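Local coordinates for probable Zn binding protein (Lactobacillus acidophilus, PDB 3Q69) that is a MucBP-type domain of a putative mucus-binding protein and probably helps this lactobacillus adhere to mucus, at residues Q9-T14 with Q58-L63; Y17-G22 with P66-Y71; P76-D81 with R96-I101. One frame throughout, in Å; residues are numbered along the deposited sequence.

Contact 1: Q9-T14 with Q58-L63; sequences QVVTQT and QTFEAL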
ATOM      1  N   GLN A   9      10.556  -0.482   2.176  1.00 17.05           N
ATOM      2  CA  GLN A   9       9.476   0.479   2.087  1.00 18.83           C
ATOM      3  C   GLN A   9       8.211  -0.351   2.249  1.00 17.90           C
ATOM      4  O   GLN A   9       8.051  -1.372   1.595  1.00 17.32           O
ATOM      5  CB  GLN A   9       9.476   1.163   0.715  1.00 21.58           C
ATOM      6  CG  GLN A   9       8.223   2.006   0.422  1.00 25.62           C
ATOM      7  CD  GLN A   9       8.076   3.213   1.344  1.00 29.05           C
ATOM      8  OE1 GLN A   9       8.877   4.164   1.296  1.00 30.96           O
ATOM      9  NE2 GLN A   9       7.044   3.179   2.195  1.00 30.82           N
ATOM     10  N   VAL A  10       7.327   0.077   3.140  1.00 16.20           N
ATOM     11  CA  VAL A  10       6.074  -0.618   3.368  1.00 16.47           C
ATOM     12  C   VAL A  10       4.924   0.298   2.980  1.00 16.85           C
ATOM     13  O   VAL A  10       4.836   1.406   3.485  1.00 17.21           O
ATOM     14  CB  VAL A  10       5.919  -1.007   4.859  1.00 16.98           C
ATOM     15  CG1 VAL A  10       4.680  -1.859   5.051  1.00 18.93           C
ATOM     16  CG2 VAL A  10       7.170  -1.737   5.344  1.00 18.92           C
ATOM     17  N   VAL A  11       4.055  -0.164   2.086  1.00 15.88           N
ATOM     18  CA  VAL A  11       2.908   0.618   1.670  1.00 14.34           C
ATOM     19  C   VAL A  11       1.652  -0.090   2.133  1.00 16.21           C
ATOM     20  O   VAL A  11       1.472  -1.272   1.877  1.00 15.46           O
ATOM     21  CB  VAL A  11       2.835   0.766   0.155  1.00 17.33           C
ATOM     22  CG1 VAL A  11       1.714   1.731  -0.193  1.00 14.99           C
ATOM     23  CG2 VAL A  11       4.173   1.264  -0.391  1.00 16.04           C
ATOM     24  N   THR A  12       0.768   0.630   2.804  1.00 17.56           N
ATOM     25  CA  THR A  12      -0.432  -0.008   3.283  1.00 19.00           C
ATOM     26  C   THR A  12      -1.684   0.603   2.690  1.00 18.30           C
ATOM     27  O   THR A  12      -1.711   1.755   2.307  1.00 20.57           O
ATOM     28  CB  THR A  12      -0.500   0.083   4.818  1.00 20.85           C
ATOM     29  OG1 THR A  12      -0.923   1.395   5.194  1.00 25.30           O
ATOM     30  CG2 THR A  12       0.883  -0.170   5.419  1.00 18.63           C
ATOM     31  N   GLN A  13      -2.732  -0.202   2.629  1.00 17.96           N
ATOM     32  CA  GLN A  13      -4.024   0.223   2.121  1.00 20.79           C
ATOM     33  C   GLN A  13      -5.030   0.111   3.261  1.00 21.05           C
ATOM     34  O   GLN A  13      -5.211  -0.962   3.823  1.00 21.18           O
ATOM     35  CB  GLN A  13      -4.462  -0.672   0.964  1.00 18.90           C
ATOM     36  CG  GLN A  13      -5.826  -0.303   0.406  1.00 22.11           C
ATOM     37  CD  GLN A  13      -6.355  -1.322  -0.565  1.00 21.24           C
ATOM     38  OE1 GLN A  13      -6.541  -2.490  -0.225  1.00 20.81           O
ATOM     39  NE2 GLN A  13      -6.603  -0.891  -1.782  1.00 18.63           N
ATOM     40  N   THR A  14      -5.661   1.226   3.607  1.00 21.03           N
ATOM     41  CA  THR A  14      -6.652   1.255   4.678  1.00 19.77           C
ATOM     42  C   THR A  14      -8.011   1.650   4.127  1.00 19.71           C
ATOM     43  O   THR A  14      -8.200   2.759   3.649  1.00 19.40           O
ATOM     44  CB  THR A  14      -6.264   2.249   5.786  1.00 19.90           C
ATOM     45  OG1 THR A  14      -5.019   1.855   6.368  1.00 16.65           O
ATOM     46  CG2 THR A  14      -7.328   2.288   6.861  1.00 21.35           C
ATOM     47  N   GLN A  58       3.788  -4.115  -7.109  1.00  9.33           N
ATOM     48  CA  GLN A  58       2.977  -5.140  -6.450  1.00 12.21           C
ATOM     49  C   GLN A  58       1.542  -4.595  -6.477  1.00 14.16           C
ATOM     50  O   GLN A  58       1.312  -3.393  -6.673  1.00 13.69           O
ATOM     51  CB  GLN A  58       3.452  -5.371  -4.995  1.00 11.43           C
ATOM     52  CG  GLN A  58       4.872  -5.855  -4.884  1.00 12.09           C
ATOM     53  CD  GLN A  58       5.264  -6.335  -3.502  1.00 15.17           C
ATOM     54  OE1 GLN A  58       4.848  -7.408  -3.051  1.00 19.35           O
ATOM     55  NE2 GLN A  58       6.078  -5.536  -2.815  1.00 13.10           N
ATOM     56  N   THR A  59       0.583  -5.469  -6.226  1.00 17.74           N
ATOM     57  CA  THR A  59      -0.805  -5.061  -6.272  1.00 19.48           C
ATOM     58  C   THR A  59      -1.617  -5.358  -5.039  1.00 20.01           C
ATOM     59  O   THR A  59      -1.545  -6.450  -4.480  1.00 22.27           O
ATOM     60  CB  THR A  59      -1.543  -5.736  -7.462  1.00 22.00           C
ATOM     61  OG1 THR A  59      -0.946  -5.311  -8.694  1.00 23.69           O
ATOM     62  CG2 THR A  59      -3.025  -5.371  -7.447  1.00 23.47           C
ATOM     63  N   PHE A  60      -2.391  -4.365  -4.630  1.00 19.73           N
ATOM     64  CA  PHE A  60      -3.321  -4.498  -3.521  1.00 19.52           C
ATOM     65  C   PHE A  60      -4.508  -5.126  -4.260  1.00 20.72           C
ATOM     66  O   PHE A  60      -5.195  -4.432  -5.013  1.00 21.50           O
ATOM     67  CB  PHE A  60      -3.745  -3.124  -3.022  1.00 15.58           C
ATOM     68  CG  PHE A  60      -2.757  -2.462  -2.100  1.00 13.69           C
ATOM     69  CD1 PHE A  60      -2.397  -3.051  -0.884  1.00 12.25           C
ATOM     70  CD2 PHE A  60      -2.279  -1.186  -2.392  1.00 13.96           C
ATOM     71  CE1 PHE A  60      -1.571  -2.363   0.034  1.00  8.70           C
ATOM     72  CE2 PHE A  60      -1.464  -0.499  -1.493  1.00 11.44           C
ATOM     73  CZ  PHE A  60      -1.114  -1.092  -0.271  1.00 13.82           C
ATOM     74  N   GLU A  61      -4.734  -6.424  -4.083  1.00 19.81           N
ATOM     75  CA  GLU A  61      -5.832  -7.104  -4.781  1.00 20.95           C
ATOM     76  C   GLU A  61      -7.212  -6.467  -4.595  1.00 20.47           C
ATOM     77  O   GLU A  61      -7.456  -5.737  -3.625  1.00 18.73           O
ATOM     78  CB  GLU A  61      -5.905  -8.571  -4.341  1.00 24.16           C
ATOM     79  CG  GLU A  61      -4.584  -9.347  -4.487  1.00 26.50           C
ATOM     80  CD  GLU A  61      -4.079  -9.386  -5.926  1.00 30.01           C
ATOM     81  OE1 GLU A  61      -4.874  -9.734  -6.834  1.00 30.33           O
ATOM     82  OE2 GLU A  61      -2.886  -9.072  -6.145  1.00 34.41           O
ATOM     83  N   ALA A  62      -8.112  -6.775  -5.528  1.00 19.37           N
ATOM     84  CA  ALA A  62      -9.478  -6.266  -5.484  1.00 19.87           C
ATOM     85  C   ALA A  62     -10.078  -6.667  -4.141  1.00 19.88           C
ATOM     86  O   ALA A  62      -9.903  -7.797  -3.693  1.00 17.94           O
ATOM     87  CB  ALA A  62     -10.294  -6.848  -6.623  1.00 19.39           C
ATOM     88  N   LEU A  63     -10.782  -5.735  -3.507  1.00 19.84           N
ATOM     89  CA  LEU A  63     -11.378  -5.970  -2.200  1.00 20.20           C
ATOM     90  C   LEU A  63     -12.885  -5.730  -2.252  1.00 21.14           C
ATOM     91  O   LEU A  63     -13.351  -4.588  -2.168  1.00 20.07           O
ATOM     92  CB  LEU A  63     -10.747  -5.029  -1.170  1.00 21.05           C
ATOM     93  CG  LEU A  63     -11.136  -5.260   0.290  1.00 23.46           C
ATOM     94  CD1 LEU A  63     -10.503  -6.565   0.768  1.00 23.29           C
ATOM     95  CD2 LEU A  63     -10.668  -4.086   1.139  1.00 23.81           C
TER
HETATM   96  O   HOH W   1      -6.575  -5.292  -1.189  1.00 27.27           O
HETATM   97  O   HOH W   2      -7.526  -3.208  -3.588  1.00 28.19           O
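The ring of F60 lies against Q13 and V11, and apolar contact carries most of this meeting. Q13 CB stands over the centre of the ring, 3.5 Å from its centroid and 13° off the normal, a CH-pi contact. V11 comes in differently: its side chain crosses that of F60 at about a right angle, CG1 reaching CZ of F60 at 4.0 Å, while V11 O sits near the ring plane, 3.4 Å from F60 CZ. Cutting F60 back to an alanine removes the ring and is likely to open a gap beside Q13 CB and V11 CG1.

The polar part runs through water. With CG anti to the backbone N (chi1 179°) and the chain extended beyond it, Q13 slides past F60 and brings its amide within 15° of parallel to the ring. Q13 NE2 donates to one water at 3.1 Å, and Q13 OE1 lies 3.0 Å from a second, which can donate to it. Both waters lie close to E61 O, though the short distances leave those bonds doubtful, so the glutamine probably reaches the loop after F60 through water.

V83 of strand 77-86 also touches F60. This is face-to-face sheet packing, the two-stranded sheet laid on the mixed sheet in the core of the Muc B2-like domain.

Contact 2: Y17-G22 with P66-Y71; sequences YRYEDG and PVIIGY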
ATOM      1  N   TYR A  17     -15.209   1.731   6.368  1.00 24.81           N
ATOM      2  CA  TYR A  17     -16.581   1.393   6.020  1.00 25.55           C
ATOM      3  C   TYR A  17     -17.508   2.138   6.974  1.00 26.30           C
ATOM      4  O   TYR A  17     -17.519   1.876   8.167  1.00 26.71           O
ATOM      5  CB  TYR A  17     -16.791  -0.118   6.131  1.00 24.45           C
ATOM      6  CG  TYR A  17     -15.891  -0.910   5.208  1.00 25.79           C
ATOM      7  CD1 TYR A  17     -16.132  -0.953   3.844  1.00 25.35           C
ATOM      8  CD2 TYR A  17     -14.772  -1.581   5.696  1.00 27.36           C
ATOM      9  CE1 TYR A  17     -15.284  -1.639   2.988  1.00 26.98           C
ATOM     10  CE2 TYR A  17     -13.913  -2.275   4.844  1.00 28.25           C
ATOM     11  CZ  TYR A  17     -14.181  -2.296   3.491  1.00 27.18           C
ATOM     12  OH  TYR A  17     -13.354  -2.975   2.627  1.00 28.56           O
ATOM     13  N   ARG A  18     -18.267   3.081   6.433  1.00 27.48           N
ATOM     14  CA  ARG A  18     -19.188   3.879   7.227  1.00 28.36           C
ATOM     15  C   ARG A  18     -20.548   4.052   6.556  1.00 28.82           C
ATOM     16  O   ARG A  18     -20.706   3.815   5.349  1.00 27.48           O
ATOM     17  CB  ARG A  18     -18.577   5.254   7.491  1.00 28.76           C
ATOM     18  CG  ARG A  18     -17.333   5.213   8.354  1.00 32.84           C
ATOM     19  CD  ARG A  18     -16.884   6.607   8.732  1.00 37.31           C
ATOM     20  NE  ARG A  18     -15.965   6.598   9.861  1.00 42.48           N
ATOM     21  CZ  ARG A  18     -15.546   7.693  10.490  1.00 44.80           C
ATOM     22  NH1 ARG A  18     -15.963   8.893  10.094  1.00 45.72           N
ATOM     23  NH2 ARG A  18     -14.719   7.586  11.526  1.00 45.84           N
ATOM     24  N   TYR A  19     -21.533   4.455   7.352  1.00 29.77           N
ATOM     25  CA  TYR A  19     -22.875   4.711   6.839  1.00 30.59           C
ATOM     26  C   TYR A  19     -22.871   6.198   6.507  1.00 31.01           C
ATOM     27  O   TYR A  19     -21.968   6.922   6.932  1.00 29.97           O
ATOM     28  CB  TYR A  19     -23.921   4.421   7.913  1.00 31.95           C
ATOM     29  CG  TYR A  19     -24.125   2.948   8.200  1.00 31.71           C
ATOM     30  CD1 TYR A  19     -24.859   2.134   7.324  1.00 32.50           C
ATOM     31  CD2 TYR A  19     -23.586   2.362   9.342  1.00 32.43           C
ATOM     32  CE1 TYR A  19     -25.044   0.779   7.589  1.00 34.24           C
ATOM     33  CE2 TYR A  19     -23.769   1.003   9.613  1.00 33.98           C
ATOM     34  CZ  TYR A  19     -24.494   0.221   8.739  1.00 32.65           C
ATOM     35  OH  TYR A  19     -24.673  -1.122   9.004  1.00 35.80           O
ATOM     36  N   GLU A  20     -23.860   6.656   5.747  1.00 33.65           N
ATOM     37  CA  GLU A  20     -23.934   8.068   5.381  1.00 34.63           C
ATOM     38  C   GLU A  20     -23.856   8.991   6.591  1.00 33.98           C
ATOM     39  O   GLU A  20     -23.304  10.087   6.502  1.00 33.45           O
ATOM     40  CB  GLU A  20     -25.221   8.359   4.620  1.00 37.66           C
ATOM     41  CG  GLU A  20     -25.315   7.667   3.276  1.00 41.69           C
ATOM     42  CD  GLU A  20     -26.562   8.064   2.510  1.00 44.71           C
ATOM     43  OE1 GLU A  20     -27.679   7.863   3.044  1.00 46.15           O
ATOM     44  OE2 GLU A  20     -26.423   8.581   1.377  1.00 47.11           O
ATOM     45  N   ASP A  21     -24.393   8.539   7.720  1.00 33.11           N
ATOM     46  CA  ASP A  21     -24.389   9.336   8.938  1.00 33.79           C
ATOM     47  C   ASP A  21     -23.047   9.325   9.664  1.00 33.92           C
ATOM     48  O   ASP A  21     -22.896   9.957  10.713  1.00 33.97           O
ATOM     49  CB  ASP A  21     -25.511   8.871   9.880  1.00 35.27           C
ATOM     50  CG  ASP A  21     -25.467   7.371  10.161  1.00 37.47           C
ATOM     51  OD1 ASP A  21     -26.461   6.826  10.690  1.00 37.30           O
ATOM     52  OD2 ASP A  21     -24.437   6.732   9.859  1.00 36.79           O
ATOM     53  N   GLY A  22     -22.079   8.598   9.112  1.00 33.47           N
ATOM     54  CA  GLY A  22     -20.756   8.556   9.707  1.00 33.73           C
ATOM     55  C   GLY A  22     -20.546   7.388  10.649  1.00 34.93           C
ATOM     56  O   GLY A  22     -19.444   7.158  11.142  1.00 35.31           O
ATOM     57  N   PRO A  66     -18.044  -5.305   1.986  1.00 29.68           N
ATOM     58  CA  PRO A  66     -18.981  -6.147   2.733  1.00 33.14           C
ATOM     59  C   PRO A  66     -20.415  -5.813   2.362  1.00 34.90           C
ATOM     60  O   PRO A  66     -20.771  -4.646   2.226  1.00 36.21           O
ATOM     61  CB  PRO A  66     -18.678  -5.803   4.188  1.00 31.75           C
ATOM     62  CG  PRO A  66     -17.219  -5.452   4.146  1.00 33.00           C
ATOM     63  CD  PRO A  66     -17.137  -4.594   2.901  1.00 31.69           C
ATOM     64  N   VAL A  67     -21.232  -6.841   2.185  1.00 37.05           N
ATOM     65  CA  VAL A  67     -22.639  -6.634   1.857  1.00 38.10           C
ATOM     66  C   VAL A  67     -23.409  -6.487   3.158  1.00 37.83           C
ATOM     67  O   VAL A  67     -23.333  -7.348   4.033  1.00 37.22           O
ATOM     68  CB  VAL A  67     -23.222  -7.815   1.063  1.00 38.82           C
ATOM     69  CG1 VAL A  67     -24.693  -7.567   0.774  1.00 39.51           C
ATOM     70  CG2 VAL A  67     -22.446  -7.990  -0.236  1.00 39.06           C
ATOM     71  N   ILE A  68     -24.131  -5.378   3.287  1.00 38.00           N
ATOM     72  CA  ILE A  68     -24.917  -5.098   4.482  1.00 36.74           C
ATOM     73  C   ILE A  68     -26.387  -5.007   4.095  1.00 36.98           C
ATOM     74  O   ILE A  68     -26.783  -4.155   3.289  1.00 36.45           O
ATOM     75  CB  ILE A  68     -24.467  -3.780   5.143  1.00 36.16           C
ATOM     76  CG1 ILE A  68     -23.085  -3.970   5.778  1.00 34.73           C
ATOM     77  CG2 ILE A  68     -25.483  -3.348   6.189  1.00 34.99           C
ATOM     78  CD1 ILE A  68     -22.571  -2.762   6.544  1.00 33.24           C
ATOM     79  N   ILE A  69     -27.186  -5.904   4.663  1.00 36.90           N
ATOM     80  CA  ILE A  69     -28.619  -5.963   4.388  1.00 37.51           C
ATOM     81  C   ILE A  69     -29.318  -4.622   4.620  1.00 36.59           C
ATOM     82  O   ILE A  69     -29.199  -4.030   5.690  1.00 36.49           O
ATOM     83  CB  ILE A  69     -29.299  -7.048   5.272  1.00 37.66           C
ATOM     84  CG1 ILE A  69     -28.616  -8.396   5.045  1.00 38.15           C
ATOM     85  CG2 ILE A  69     -30.779  -7.149   4.939  1.00 38.42           C
ATOM     86  CD1 ILE A  69     -29.158  -9.521   5.904  1.00 37.90           C
ATOM     87  N   GLY A  70     -30.048  -4.153   3.609  1.00 35.21           N
ATOM     88  CA  GLY A  70     -30.765  -2.895   3.726  1.00 37.19           C
ATOM     89  C   GLY A  70     -30.034  -1.690   3.169  1.00 36.83           C
ATOM     90  O   GLY A  70     -30.649  -0.645   2.938  1.00 37.65           O
ATOM     91  N   TYR A  71     -28.730  -1.831   2.942  1.00 37.42           N
ATOM     92  CA  TYR A  71     -27.913  -0.742   2.419  1.00 37.95           C
ATOM     93  C   TYR A  71     -27.106  -1.170   1.207  1.00 38.89           C
ATOM     94  O   TYR A  71     -27.052  -2.351   0.871  1.00 38.76           O
ATOM     95  CB  TYR A  71     -26.949  -0.228   3.491  1.00 38.71           C
ATOM     96  CG  TYR A  71     -27.632   0.310   4.726  1.00 40.31           C
ATOM     97  CD1 TYR A  71     -28.136  -0.553   5.702  1.00 41.13           C
ATOM     98  CD2 TYR A  71     -27.787   1.686   4.912  1.00 40.29           C
ATOM     99  CE1 TYR A  71     -28.782  -0.050   6.843  1.00 42.00           C
ATOM    100  CE2 TYR A  71     -28.427   2.196   6.030  1.00 41.29           C
ATOM    101  CZ  TYR A  71     -28.924   1.325   6.997  1.00 41.79           C
ATOM    102  OH  TYR A  71     -29.565   1.832   8.107  1.00 41.95           O
TER
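Y19 turns its ring edge onto the face of Y71 in a T-shaped pair, with centroids 4.8 Å apart and planes at 61°. The atom doing the pointing is Y19 CE1, 3.7 Å above the plane of the Y71 ring and over its centre. The far end of the same tyrosine meets I68, whose CD1 lies 3.6 Å from Y19 OH and whose CG2 is at 3.7 Å from that oxygen. I68 CG1 is anti to the carbonyl carbon (chi1 -71°), and the chain then runs extended to bring CD1 up to the phenol. Two residues earlier on the strand, Y17 offers a ring face to P66: CD of the proline is 3.9 Å from the centroid of the Y17 ring, 29° off the normal.

Two turns help to place Y19, I68 and Y71. A type I turn from Y19 to G22 is closed by G22 N to Y19 O, and a type II turn from I68 to Y71 by Y71 N to I68 O. Farther out, A25 touches both Y19 and I68, and Y102 OH bonds to P66 O.

No hydrogen bond joins the two segments; aromatic and aliphatic side chains tie the end of strand 2-19 to the loop leading into strand 71-73 and to its first residue, near one tip of the elongated, ubiquitin-clan Muc B2-like domain.

Contact 3: P76-D81 with R96-I101; sequences PMVGPD and REETVI
D81 OD2 receives the shortest polar bond here, from R96 NE at 2.9 Å and nearly straight, with an N-H...O angle of 174°. R96 NH2 gives the second bond, to D81 OD1 at 3.0 Å, making a side-on, two-nitrogen salt bridge with one bond to each carboxylate oxygen. Both oxygens lie near the guanidinium plane, yet the two flat groups are 43° apart: OD1 is met on its syn side, whereas NE approaches OD2 from above the carboxylate plane. Bends at chi2 and chi3 turn the arginine chain so that its NE edge faces the aspartate. R96 NH1 bonds in turn to Q94 O, which helps fix the group's rotation.

Farther along, V78 takes over. Its CG2 meets V100 CG2 at 4.0 Å as the two valines slide past each other, and its CG1 lies 3.7 Å from E98 OE2. I15 of strand 2-19 touches both V78 and E98. A doubly bonded ion pair at one end and valine packing at the other thus join strand 77-86 to strand 96-104 across the two sheets.

The carboxylates of D81 and E98 are 6.0 Å apart between OD2 and OE2; R96 probably offsets the charge of D81, and so lessens what E98 would feel from it.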
ATOM      1  N   PRO A  76     -18.951  -0.939  -4.501  1.00 31.87           N
ATOM      2  CA  PRO A  76     -19.120  -2.380  -4.283  1.00 31.82           C
ATOM      3  C   PRO A  76     -17.799  -3.140  -4.180  1.00 32.06           C
ATOM      4  O   PRO A  76     -17.729  -4.206  -3.572  1.00 31.73           O
ATOM      5  CB  PRO A  76     -19.957  -2.812  -5.489  1.00 33.79           C
ATOM      6  CG  PRO A  76     -19.528  -1.843  -6.550  1.00 33.65           C
ATOM      7  CD  PRO A  76     -19.507  -0.543  -5.808  1.00 32.29           C
HETATM    8  N   MSE A  77     -16.752  -2.594  -4.784  1.00 31.50           N
HETATM    9  CA  MSE A  77     -15.448  -3.223  -4.739  1.00 31.25           C
HETATM   10  C   MSE A  77     -14.320  -2.205  -4.932  1.00 29.64           C
HETATM   11  O   MSE A  77     -14.372  -1.334  -5.802  1.00 27.09           O
HETATM   12  CB  MSE A  77     -15.342  -4.295  -5.815  1.00 35.57           C
HETATM   13  CG  MSE A  77     -13.999  -4.979  -5.825  1.00 40.82           C
HETATM   14 SE   MSE A  77     -13.787  -6.166  -7.354  1.00 52.88          SE
HETATM   15  CE  MSE A  77     -12.933  -4.924  -8.561  1.00 46.73           C
ATOM     16  N   VAL A  78     -13.280  -2.348  -4.126  1.00 27.04           N
ATOM     17  CA  VAL A  78     -12.130  -1.464  -4.194  1.00 25.69           C
ATOM     18  C   VAL A  78     -10.942  -2.143  -4.860  1.00 25.20           C
ATOM     19  O   VAL A  78     -10.783  -3.354  -4.763  1.00 25.47           O
ATOM     20  CB  VAL A  78     -11.728  -1.001  -2.777  1.00 25.11           C
ATOM     21  CG1 VAL A  78     -10.392  -0.267  -2.817  1.00 24.15           C
ATOM     22  CG2 VAL A  78     -12.831  -0.105  -2.217  1.00 22.08           C
ATOM     23  N   GLY A  79     -10.104  -1.354  -5.527  1.00 24.62           N
ATOM     24  CA  GLY A  79      -8.939  -1.906  -6.198  1.00 22.29           C
ATOM     25  C   GLY A  79      -9.354  -2.672  -7.431  1.00 22.16           C
ATOM     26  O   GLY A  79     -10.508  -2.563  -7.832  1.00 23.87           O
ATOM     27  N   PRO A  80      -8.452  -3.436  -8.068  1.00 20.35           N
ATOM     28  CA  PRO A  80      -7.045  -3.626  -7.687  1.00 19.87           C
ATOM     29  C   PRO A  80      -6.258  -2.314  -7.797  1.00 20.64           C
ATOM     30  O   PRO A  80      -6.643  -1.393  -8.544  1.00 19.15           O
ATOM     31  CB  PRO A  80      -6.553  -4.673  -8.687  1.00 18.33           C
ATOM     32  CG  PRO A  80      -7.387  -4.407  -9.893  1.00 19.96           C
ATOM     33  CD  PRO A  80      -8.765  -4.184  -9.298  1.00 17.54           C
ATOM     34  N   ASP A  81      -5.141  -2.235  -7.082  1.00 19.04           N
ATOM     35  CA  ASP A  81      -4.329  -1.024  -7.098  1.00 19.72           C
ATOM     36  C   ASP A  81      -2.850  -1.377  -7.165  1.00 20.23           C
ATOM     37  O   ASP A  81      -2.292  -1.950  -6.213  1.00 19.54           O
ATOM     38  CB  ASP A  81      -4.639  -0.205  -5.842  1.00 22.52           C
ATOM     39  CG  ASP A  81      -4.015   1.180  -5.862  1.00 22.26           C
ATOM     40  OD1 ASP A  81      -3.217   1.479  -6.775  1.00 25.33           O
ATOM     41  OD2 ASP A  81      -4.321   1.980  -4.957  1.00 24.73           O
ATOM     42  N   ARG A  96      -2.386   4.107   0.778  1.00 20.94           N
ATOM     43  CA  ARG A  96      -3.698   4.389   0.220  1.00 22.04           C
ATOM     44  C   ARG A  96      -4.698   4.346   1.368  1.00 23.89           C
ATOM     45  O   ARG A  96      -4.515   3.605   2.353  1.00 19.73           O
ATOM     46  CB  ARG A  96      -4.114   3.325  -0.805  1.00 24.00           C
ATOM     47  CG  ARG A  96      -2.971   2.596  -1.530  1.00 26.95           C
ATOM     48  CD  ARG A  96      -2.074   3.537  -2.278  1.00 27.83           C
ATOM     49  NE  ARG A  96      -2.095   3.311  -3.714  1.00 27.21           N
ATOM     50  CZ  ARG A  96      -1.146   3.747  -4.537  1.00 27.26           C
ATOM     51  NH1 ARG A  96      -0.109   4.418  -4.052  1.00 29.18           N
ATOM     52  NH2 ARG A  96      -1.237   3.537  -5.847  1.00 27.24           N
ATOM     53  N   GLU A  97      -5.758   5.132   1.226  1.00 23.91           N
ATOM     54  CA  GLU A  97      -6.802   5.195   2.229  1.00 25.26           C
ATOM     55  C   GLU A  97      -8.078   5.775   1.645  1.00 24.25           C
ATOM     56  O   GLU A  97      -8.067   6.838   1.036  1.00 24.51           O
ATOM     57  CB  GLU A  97      -6.343   6.038   3.436  1.00 25.88           C
ATOM     58  CG  GLU A  97      -7.464   6.364   4.440  1.00 30.87           C
ATOM     59  CD  GLU A  97      -6.959   6.969   5.748  1.00 33.57           C
ATOM     60  OE1 GLU A  97      -5.994   7.763   5.721  1.00 34.20           O
ATOM     61  OE2 GLU A  97      -7.545   6.664   6.809  1.00 34.16           O
ATOM     62  N   GLU A  98      -9.180   5.055   1.795  1.00 22.91           N
ATOM     63  CA  GLU A  98     -10.449   5.574   1.328  1.00 22.59           C
ATOM     64  C   GLU A  98     -11.609   5.043   2.157  1.00 22.27           C
ATOM     65  O   GLU A  98     -11.463   4.127   2.978  1.00 19.99           O
ATOM     66  CB  GLU A  98     -10.651   5.287  -0.173  1.00 25.66           C
ATOM     67  CG  GLU A  98     -10.467   3.842  -0.666  1.00 26.22           C
ATOM     68  CD  GLU A  98     -10.724   3.712  -2.173  1.00 29.95           C
ATOM     69  OE1 GLU A  98     -11.868   3.969  -2.639  1.00 28.91           O
ATOM     70  OE2 GLU A  98      -9.774   3.355  -2.903  1.00 27.29           O
ATOM     71  N   THR A  99     -12.772   5.640   1.961  1.00 21.40           N
ATOM     72  CA  THR A  99     -13.938   5.218   2.694  1.00 21.28           C
ATOM     73  C   THR A  99     -15.035   4.792   1.739  1.00 21.86           C
ATOM     74  O   THR A  99     -15.259   5.422   0.710  1.00 22.64           O
ATOM     75  CB  THR A  99     -14.457   6.368   3.572  1.00 21.95           C
ATOM     76  OG1 THR A  99     -13.394   6.855   4.406  1.00 23.02           O
ATOM     77  CG2 THR A  99     -15.612   5.900   4.439  1.00 20.71           C
ATOM     78  N   VAL A 100     -15.709   3.710   2.099  1.00 20.53           N
ATOM     79  CA  VAL A 100     -16.822   3.198   1.334  1.00 21.08           C
ATOM     80  C   VAL A 100     -18.051   3.614   2.134  1.00 22.61           C
ATOM     81  O   VAL A 100     -18.124   3.343   3.333  1.00 23.51           O
ATOM     82  CB  VAL A 100     -16.749   1.664   1.225  1.00 21.83           C
ATOM     83  CG1 VAL A 100     -17.920   1.135   0.378  1.00 23.81           C
ATOM     84  CG2 VAL A 100     -15.414   1.260   0.584  1.00 22.19           C
ATOM     85  N   ILE A 101     -19.019   4.252   1.479  1.00 22.99           N
ATOM     86  CA  ILE A 101     -20.224   4.712   2.171  1.00 25.35           C
ATOM     87  C   ILE A 101     -21.467   3.873   1.846  1.00 24.76           C
ATOM     88  O   ILE A 101     -21.747   3.559   0.684  1.00 26.07           O
ATOM     89  CB  ILE A 101     -20.496   6.204   1.833  1.00 24.18           C
ATOM     90  CG1 ILE A 101     -19.359   7.062   2.386  1.00 24.48           C
ATOM     91  CG2 ILE A 101     -21.836   6.657   2.394  1.00 26.32           C
ATOM     92  CD1 ILE A 101     -19.220   6.985   3.909  1.00 23.53           C
TER

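Contacts 1 and 3 bridge the mixed sheet and the two-stranded sheet of a long, all-beta domain, whereas contact 2 joins strand 2-19 to the loop at edge strand 71-73 of the same mixed sheet. Between centres, contacts 1 and 3 are about 11 Å apart, 2 and 3 about 14 Å, 1 and 2 about 23 Å. Contacts 1 and 2 both use strand 2-19 and cross along the chain; contact 3 opens after both have closed. Strand 96-104 neighbours strand 2-19, and strands 55-64 and 77-86 pair. L63 meets Y17, F60 packs on R96, and Y17 on V100. The contacts follow one another from the domain's middle toward one tip, and probably help hold that half together.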